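Local coordinates for protein CAS6A (PDB 4C97) that probably acts as a CRISPR-associated RNA-processing endoribonuclease of the Cas6 family, cleaving precursor CRISPR RNA in antiviral defense, at residues Pro103-Ser108 with Ala222-Gly226; Leu25-Tyr30 with Phe48-Phe52. The protein carries 1 engineered substitution. All blocks are in the same frame, centred on the assembly; numbering follows the deposited sequence.

Contact 1 (Pro103-Ser108 with Ala222-Gly226); sequences PWAGVS and AFYSG. With SO4 (sulfate ion), chain D.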
ATOM      1  N   PRO A 103      11.470  -7.918  -0.146  1.00 18.26           N
ATOM      2  CA  PRO A 103      10.501  -7.707  -1.231  1.00 18.35           C
ATOM      3  C   PRO A 103       9.537  -6.543  -1.019  1.00 15.79           C
ATOM      4  O   PRO A 103       9.076  -5.944  -1.977  1.00 17.09           O
ATOM      5  CB  PRO A 103       9.744  -9.034  -1.284  1.00 21.10           C
ATOM      6  CG  PRO A 103      10.717 -10.033  -0.785  1.00 23.42           C
ATOM      7  CD  PRO A 103      11.513  -9.325   0.284  1.00 17.27           C
ATOM      8  N   TRP A 104       9.242  -6.224   0.234  1.00 13.55           N
ATOM      9  CA  TRP A 104       8.287  -5.183   0.569  1.00 14.25           C
ATOM     10  C   TRP A 104       8.917  -3.885   1.066  1.00 12.50           C
ATOM     11  O   TRP A 104       8.212  -3.011   1.537  1.00 12.66           O
ATOM     12  CB  TRP A 104       7.262  -5.736   1.564  1.00 15.67           C
ATOM     13  CG  TRP A 104       6.343  -6.714   0.882  1.00 13.36           C
ATOM     14  CD1 TRP A 104       6.431  -8.074   0.892  1.00 15.38           C
ATOM     15  CD2 TRP A 104       5.221  -6.384   0.062  1.00 11.25           C
ATOM     16  NE1 TRP A 104       5.419  -8.616   0.132  1.00 14.35           N
ATOM     17  CE2 TRP A 104       4.653  -7.604  -0.377  1.00 10.05           C
ATOM     18  CE3 TRP A 104       4.627  -5.196  -0.342  1.00 11.15           C
ATOM     19  CZ2 TRP A 104       3.534  -7.652  -1.213  1.00 10.40           C
ATOM     20  CZ3 TRP A 104       3.508  -5.249  -1.172  1.00 12.85           C
ATOM     21  CH2 TRP A 104       2.971  -6.466  -1.576  1.00  9.45           C
ATOM     22  N   ALA A 105      10.239  -3.767   0.923  1.00 12.95           N
ATOM     23  CA  ALA A 105      10.959  -2.548   1.269  1.00 13.63           C
ATOM     24  C   ALA A 105      11.304  -1.778  -0.007  1.00 16.76           C
ATOM     25  O   ALA A 105      11.638  -2.374  -1.019  1.00 15.27           O
ATOM     26  CB  ALA A 105      12.230  -2.894   1.997  1.00 18.03           C
ATOM     27  N   GLY A 106      11.255  -0.463   0.047  1.00 15.45           N
ATOM     28  CA  GLY A 106      11.754   0.332  -1.055  1.00 14.17           C
ATOM     29  C   GLY A 106      11.704   1.804  -0.771  1.00 14.80           C
ATOM     30  O   GLY A 106      10.987   2.239   0.112  1.00 16.18           O
ATOM     31  N   VAL A 107      12.508   2.575  -1.493  1.00 15.65           N
ATOM     32  CA  VAL A 107      12.475   4.022  -1.403  1.00 15.56           C
ATOM     33  C   VAL A 107      12.559   4.529  -2.825  1.00 17.28           C
ATOM     34  O   VAL A 107      13.351   4.012  -3.621  1.00 21.63           O
ATOM     35  CB  VAL A 107      13.646   4.595  -0.605  1.00 20.89           C
ATOM     36  CG1 VAL A 107      13.483   6.093  -0.454  1.00 20.75           C
ATOM     37  CG2 VAL A 107      13.743   3.943   0.737  1.00 20.92           C
ATOM     38  N   SER A 108      11.738   5.520  -3.146  1.00 14.88           N
ATOM     39  CA  SER A 108      11.694   6.071  -4.492  1.00 14.92           C
ATOM     40  C   SER A 108      11.276   7.531  -4.449  1.00 12.76           C
ATOM     41  O   SER A 108      11.257   8.169  -3.373  1.00 13.93           O
ATOM     42  CB  SER A 108      10.744   5.265  -5.383  1.00 21.40           C
ATOM     43  OG  SER A 108      10.991   5.552  -6.753  1.00 20.20           O
ATOM     44  N   ALA A 222       0.935   1.896  -5.853  1.00  8.80           N
ATOM     45  CA  ALA A 222       0.292   0.883  -5.006  1.00  9.83           C
ATOM     46  C   ALA A 222       1.215   0.197  -3.968  1.00  7.12           C
ATOM     47  O   ALA A 222       0.806  -0.057  -2.819  1.00  8.37           O
ATOM     48  CB  ALA A 222      -0.409  -0.147  -5.876  1.00 11.03           C
ATOM     49  N   PHE A 223       2.452  -0.069  -4.358  1.00  7.17           N
ATOM     50  CA  PHE A 223       3.447  -0.682  -3.485  1.00  9.20           C
ATOM     51  C   PHE A 223       3.575   0.106  -2.180  1.00  9.51           C
ATOM     52  O   PHE A 223       3.777  -0.464  -1.104  1.00 10.64           O
ATOM     53  CB  PHE A 223       4.802  -0.686  -4.203  1.00  9.12           C
ATOM     54  CG  PHE A 223       5.929  -1.277  -3.405  1.00 10.50           C
ATOM     55  CD1 PHE A 223       6.108  -2.647  -3.330  1.00 12.72           C
ATOM     56  CD2 PHE A 223       6.846  -0.459  -2.755  1.00 11.45           C
ATOM     57  CE1 PHE A 223       7.144  -3.187  -2.622  1.00 12.59           C
ATOM     58  CE2 PHE A 223       7.884  -0.997  -2.045  1.00 11.31           C
ATOM     59  CZ  PHE A 223       8.057  -2.360  -1.983  1.00 13.46           C
ATOM     60  N   TYR A 224       3.511   1.427  -2.300  1.00 10.17           N
ATOM     61  CA  TYR A 224       3.672   2.329  -1.158  1.00 10.89           C
ATOM     62  C   TYR A 224       2.343   2.612  -0.469  1.00 13.26           C
ATOM     63  O   TYR A 224       2.265   2.571   0.762  1.00 14.26           O
ATOM     64  CB  TYR A 224       4.335   3.638  -1.599  1.00 10.00           C
ATOM     65  CG  TYR A 224       5.711   3.390  -2.152  1.00 11.18           C
ATOM     66  CD1 TYR A 224       6.794   3.198  -1.300  1.00 11.03           C
ATOM     67  CD2 TYR A 224       5.932   3.315  -3.515  1.00 12.67           C
ATOM     68  CE1 TYR A 224       8.043   2.937  -1.781  1.00 13.13           C
ATOM     69  CE2 TYR A 224       7.200   3.066  -4.015  1.00 11.70           C
ATOM     70  CZ  TYR A 224       8.249   2.881  -3.143  1.00 13.88           C
ATOM     71  OH  TYR A 224       9.504   2.612  -3.618  1.00 17.05           O
ATOM     72  N   SER A 225       1.308   2.921  -1.249  1.00 10.27           N
ATOM     73  CA  SER A 225       0.056   3.389  -0.649  1.00  8.11           C
ATOM     74  C   SER A 225      -0.861   2.266  -0.159  1.00  9.03           C
ATOM     75  O   SER A 225      -1.624   2.423   0.809  1.00 11.92           O
ATOM     76  CB  SER A 225      -0.733   4.231  -1.646  1.00 14.80           C
ATOM     77  OG  SER A 225      -1.068   3.457  -2.769  1.00 15.08           O
ATOM     78  N   GLY A 226      -0.807   1.140  -0.846  1.00 10.41           N
ATOM     79  CA  GLY A 226      -1.828   0.129  -0.688  1.00 11.95           C
ATOM     80  C   GLY A 226      -3.105   0.576  -1.363  1.00 11.88           C
ATOM     81  O   GLY A 226      -3.186   1.652  -1.970  1.00 11.33           O
TER
HETATM   82  S   SO4 D1241       3.402 -11.949   1.194  1.00 44.75           S
HETATM   83  O1  SO4 D1241       3.832 -10.780   0.442  1.00 45.72           O
HETATM   84  O2  SO4 D1241       2.254 -12.533   0.497  1.00 46.89           O
HETATM   85  O3  SO4 D1241       4.485 -12.923   1.242  1.00 50.52           O
HETATM   86  O4  SO4 D1241       2.990 -11.653   2.561  1.00 33.61           O

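Contact 2 (Leu25-Tyr30 with Phe48-Phe52); sequences LRGFFY and FALGF. With SO4 (sulfate ion), chain C.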
ATOM      1  N   LEU A  25       0.247  -2.763  15.775  1.00 15.72           N
ATOM      2  CA  LEU A  25       1.122  -2.082  14.811  1.00 12.85           C
ATOM      3  C   LEU A  25       0.729  -0.611  14.651  1.00 13.87           C
ATOM      4  O   LEU A  25       1.580   0.295  14.757  1.00 14.05           O
ATOM      5  CB  LEU A  25       1.092  -2.797  13.454  1.00 17.58           C
ATOM      6  CG  LEU A  25       1.976  -2.176  12.373  1.00 19.45           C
ATOM      7  CD1 LEU A  25       3.427  -2.051  12.803  1.00 20.69           C
ATOM      8  CD2 LEU A  25       1.886  -3.011  11.090  1.00 20.73           C
ATOM      9  N   ARG A  26      -0.561  -0.351  14.405  1.00 13.88           N
ATOM     10  CA  ARG A  26      -0.971   1.037  14.256  1.00 12.84           C
ATOM     11  C   ARG A  26      -0.734   1.838  15.536  1.00 14.06           C
ATOM     12  O   ARG A  26      -0.327   2.997  15.475  1.00 14.85           O
ATOM     13  CB  ARG A  26      -2.427   1.166  13.804  1.00 13.71           C
ATOM     14  CG  ARG A  26      -2.731   2.566  13.287  1.00 13.51           C
ATOM     15  CD  ARG A  26      -4.101   2.658  12.704  1.00 13.52           C
ATOM     16  NE  ARG A  26      -5.150   2.575  13.714  1.00 14.61           N
ATOM     17  CZ  ARG A  26      -6.441   2.565  13.420  1.00 16.23           C
ATOM     18  NH1 ARG A  26      -6.834   2.637  12.149  1.00 18.30           N
ATOM     19  NH2 ARG A  26      -7.339   2.493  14.377  1.00 17.35           N
ATOM     20  N   GLY A  27      -1.008   1.237  16.696  1.00 14.78           N
ATOM     21  CA  GLY A  27      -0.797   1.931  17.969  1.00 16.21           C
ATOM     22  C   GLY A  27       0.649   2.313  18.176  1.00 16.70           C
ATOM     23  O   GLY A  27       0.986   3.421  18.658  1.00 20.05           O
ATOM     24  N   PHE A  28       1.524   1.387  17.803  1.00 15.67           N
ATOM     25  CA  PHE A  28       2.963   1.662  17.848  1.00 15.97           C
ATOM     26  C   PHE A  28       3.345   2.844  16.947  1.00 15.78           C
ATOM     27  O   PHE A  28       4.028   3.819  17.373  1.00 17.87           O
ATOM     28  CB  PHE A  28       3.688   0.403  17.420  1.00 18.00           C
ATOM     29  CG  PHE A  28       5.144   0.600  17.180  1.00 28.56           C
ATOM     30  CD1 PHE A  28       6.020   0.715  18.245  1.00 44.41           C
ATOM     31  CD2 PHE A  28       5.637   0.651  15.896  1.00 39.28           C
ATOM     32  CE1 PHE A  28       7.364   0.893  18.023  1.00 48.14           C
ATOM     33  CE2 PHE A  28       6.984   0.831  15.674  1.00 38.15           C
ATOM     34  CZ  PHE A  28       7.837   0.946  16.737  1.00 38.20           C
ATOM     35  N   PHE A  29       2.873   2.764  15.701  1.00 14.60           N
ATOM     36  CA  PHE A  29       3.130   3.828  14.746  1.00 15.10           C
ATOM     37  C   PHE A  29       2.591   5.175  15.242  1.00 16.48           C
ATOM     38  O   PHE A  29       3.302   6.194  15.201  1.00 19.48           O
ATOM     39  CB  PHE A  29       2.559   3.474  13.365  1.00 14.97           C
ATOM     40  CG  PHE A  29       2.720   4.563  12.370  1.00 13.97           C
ATOM     41  CD1 PHE A  29       3.955   4.810  11.807  1.00 19.56           C
ATOM     42  CD2 PHE A  29       1.645   5.352  11.998  1.00 19.62           C
ATOM     43  CE1 PHE A  29       4.123   5.819  10.897  1.00 20.14           C
ATOM     44  CE2 PHE A  29       1.810   6.372  11.079  1.00 24.74           C
ATOM     45  CZ  PHE A  29       3.051   6.603  10.527  1.00 20.22           C
ATOM     46  N   TYR A  30       1.368   5.197  15.765  1.00 17.29           N
ATOM     47  CA  TYR A  30       0.798   6.436  16.274  1.00 19.35           C
ATOM     48  C   TYR A  30       1.575   6.932  17.488  1.00 26.18           C
ATOM     49  O   TYR A  30       1.718   8.128  17.685  1.00 29.54           O
ATOM     50  CB  TYR A  30      -0.690   6.262  16.595  1.00 22.29           C
ATOM     51  CG  TYR A  30      -1.622   6.277  15.382  1.00 29.62           C
ATOM     52  CD1 TYR A  30      -1.138   6.322  14.089  1.00 56.18           C
ATOM     53  CD2 TYR A  30      -2.999   6.240  15.547  1.00 32.06           C
ATOM     54  CE1 TYR A  30      -1.997   6.344  13.000  1.00 63.70           C
ATOM     55  CE2 TYR A  30      -3.862   6.258  14.451  1.00 36.57           C
ATOM     56  CZ  TYR A  30      -3.356   6.313  13.190  1.00 50.72           C
ATOM     57  OH  TYR A  30      -4.234   6.330  12.123  1.00 60.06           O
ATOM     58  N   PHE A  48       0.513   7.868   5.006  1.00 13.95           N
ATOM     59  CA  PHE A  48       1.234   6.675   5.375  1.00 15.11           C
ATOM     60  C   PHE A  48       0.333   5.467   5.170  1.00 13.52           C
ATOM     61  O   PHE A  48      -0.864   5.601   4.902  1.00 15.48           O
ATOM     62  CB  PHE A  48       1.662   6.730   6.846  1.00 16.05           C
ATOM     63  CG  PHE A  48       0.507   6.842   7.803  1.00 19.27           C
ATOM     64  CD1 PHE A  48      -0.100   5.708   8.311  1.00 23.24           C
ATOM     65  CD2 PHE A  48       0.031   8.077   8.188  1.00 26.21           C
ATOM     66  CE1 PHE A  48      -1.180   5.816   9.186  1.00 23.61           C
ATOM     67  CE2 PHE A  48      -1.038   8.184   9.055  1.00 31.19           C
ATOM     68  CZ  PHE A  48      -1.645   7.048   9.539  1.00 23.53           C
ATOM     69  N   ALA A  49       0.942   4.299   5.271  1.00 13.31           N
ATOM     70  CA  ALA A  49       0.194   3.045   5.359  1.00 13.37           C
ATOM     71  C   ALA A  49       1.027   2.056   6.139  1.00 14.53           C
ATOM     72  O   ALA A  49       2.234   2.229   6.295  1.00 15.25           O
ATOM     73  CB  ALA A  49      -0.158   2.474   3.964  1.00 12.93           C
ATOM     74  N   LEU A  50       0.378   1.025   6.665  1.00  9.53           N
ATOM     75  CA  LEU A  50       1.086   0.038   7.452  1.00 11.16           C
ATOM     76  C   LEU A  50       0.793  -1.342   6.911  1.00 13.97           C
ATOM     77  O   LEU A  50      -0.230  -1.576   6.255  1.00 15.42           O
ATOM     78  CB  LEU A  50       0.694   0.132   8.931  1.00 13.03           C
ATOM     79  CG  LEU A  50       0.949   1.488   9.585  1.00 14.75           C
ATOM     80  CD1 LEU A  50       0.345   1.509  10.983  1.00 13.27           C
ATOM     81  CD2 LEU A  50       2.435   1.783   9.619  1.00 18.40           C
ATOM     82  N   GLY A  51       1.715  -2.250   7.155  1.00 11.58           N
ATOM     83  CA  GLY A  51       1.508  -3.618   6.762  1.00 12.52           C
ATOM     84  C   GLY A  51       2.332  -4.583   7.559  1.00 13.79           C
ATOM     85  O   GLY A  51       3.166  -4.201   8.353  1.00 13.29           O
ATOM     86  N   PHE A  52       2.071  -5.860   7.332  1.00 12.46           N
ATOM     87  CA  PHE A  52       2.805  -6.898   7.996  1.00 11.81           C
ATOM     88  C   PHE A  52       2.622  -8.190   7.253  1.00 11.74           C
ATOM     89  O   PHE A  52       1.684  -8.362   6.454  1.00 11.95           O
ATOM     90  CB  PHE A  52       2.339  -7.066   9.458  1.00 15.21           C
ATOM     91  CG  PHE A  52       0.879  -7.362   9.598  1.00 11.53           C
ATOM     92  CD1 PHE A  52      -0.040  -6.330   9.666  1.00 16.46           C
ATOM     93  CD2 PHE A  52       0.415  -8.667   9.668  1.00 14.72           C
ATOM     94  CE1 PHE A  52      -1.389  -6.599   9.766  1.00 17.68           C
ATOM     95  CE2 PHE A  52      -0.938  -8.923   9.785  1.00 16.71           C
ATOM     96  CZ  PHE A  52      -1.828  -7.884   9.821  1.00 16.48           C
TER
HETATM   97  S   SO4 C1240     -10.409   3.208  12.287  1.00 26.89           S
HETATM   98  O1  SO4 C1240      -9.789   2.143  11.537  1.00 28.62           O
HETATM   99  O2  SO4 C1240     -11.833   3.168  11.987  1.00 36.80           O
HETATM  100  O3  SO4 C1240     -10.149   2.996  13.702  1.00 24.75           O
HETATM  101  O4  SO4 C1240      -9.844   4.499  11.919  1.00 40.14           O

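Contact 1 (Pro103-Ser108 with Ala222-Gly226)
Where the C-terminal end of helix 209-225 meets the last residues of strand 91-109 and the short break before them, the two halves of the Cas6 fold join through Phe223 and Tyr224, which reach Pro103-Ser108, largely through its backbone. Phe223 presents the rim of its ring. CE1 lies 3.4 Å from Pro103 O, which sits near the ring plane, while CZ comes within 3.5 Å of Trp104 C. With CG anti to the backbone N (chi1 179°), the Phe223 ring extends outward to this turn. Tyr224 takes the other common torsion, CG anti to its carbonyl carbon, and its ring runs farther along the strand: CE1 is 3.6 Å from Gly106 O at the ring edge, and OH is 3.4 Å from Ser108 CB. The neighbouring aromatics also brace each other, for Phe223 CD2 lies 3.5 Å above the plane of the Tyr224 ring, over its centre. Trp104 and Phe223 have almost parallel planes (2°), but their rings are slid apart and barely overlap; Trp104 CE3 and Phe223 CE1 are 3.9 Å apart. No hydrogen bond joins the two segments directly. Instead Arg62 spans them, bonded to both Trp104 O and Phe223 O. The indole, stacked on Trp60, turns its NE1-H to a sulfate, with a bent bond of 2.7 Å from NE1 to O1; Arg125 and Arg237 bind the same ion. Such a basic, aromatic anion site is consistent with one that could receive an RNA phosphate, although the sulfate probably comes from the crystallisation liquor. Gly226, the first residue beyond the helix, has positive phi and leads into the glycine-rich loop characteristic of Cas6 and other RAMP proteins.

Contact 2 (Leu25-Tyr30 with Phe48-Phe52)
The Phe48 ring carries Phe29 on one face, with CE2 3.4 Å above the plane and over its centre, and has Tyr30 OH at its edge. Phe29 and Phe48 are inclined at 45°, neither stacked nor perpendicular. Tyr30 turns its own edge to Phe48, with Tyr30 CE1 3.5 Å from Phe48 CZ, and takes Arg26 CG over one face, offset toward the rim. Phe48 CG sits between the backbone N and the carbonyl carbon (chi1 60°), which brings the ring up from the strand against both helix residues. Leu50 fills the next position. Its CD2 makes a CH-pi contact over a face of the Phe29 ring, 4.2 Å from the centroid, while CD1 rests 3.6 Å from Arg26 CA, close against the helix backbone. Farther along, Leu25 drops CD2 onto the strand backbone, 3.2 Å from Gly51 O, and touches Leu50 CB and Phe52 CD1 from there. These contacts are largely apolar, and no hydrogen bond crosses between helix and strand. Arg26, by contrast, bends its chain at chi3 and carries its guanidinium to a sulfate, which it grips with two nearly straight bonds: NH1 to O1 at 3.1 Å and NH2 to O3 at 2.9 Å. Lys230 holds the same ion, and Ser232 also accepts a bond from Arg26 NH1, giving the guanidinium a protein partner besides the ion. The axes of the two short segments approach to 9.5 Å, with 138° between their N-to-C directions. Leu25, Phe29 and Leu50 also face strand 58-65, through Ala61 and Val63. A helix laid over the antiparallel sheet, with an aromatic cluster in the interface, is the helix-on-sheet layer of the ferredoxin-like fold found in RAMP proteins.

In the fold
Both contacts involve the N-terminal antiparallel sheet, but on different faces of strand 48-55. Contact 2 is the buried layer within one ferredoxin-like half, where helix 22-36 covers the sheet with apolar and aromatic side chains. Contact 1, partly buried and nearer the centre of the chain, joins that half to the other one, and its aromatic rims meet backbone carbonyls. The two touch at Ala49, whose CB points away from helix 22-36 and packs 3.5 Å from Ser225 O. The chain following Gly226 also links them: Thr231 pairs with Leu50, and Lys230 shares a sulfate with Arg26. Each contact has a sulfate at its margin, held by different basic residues.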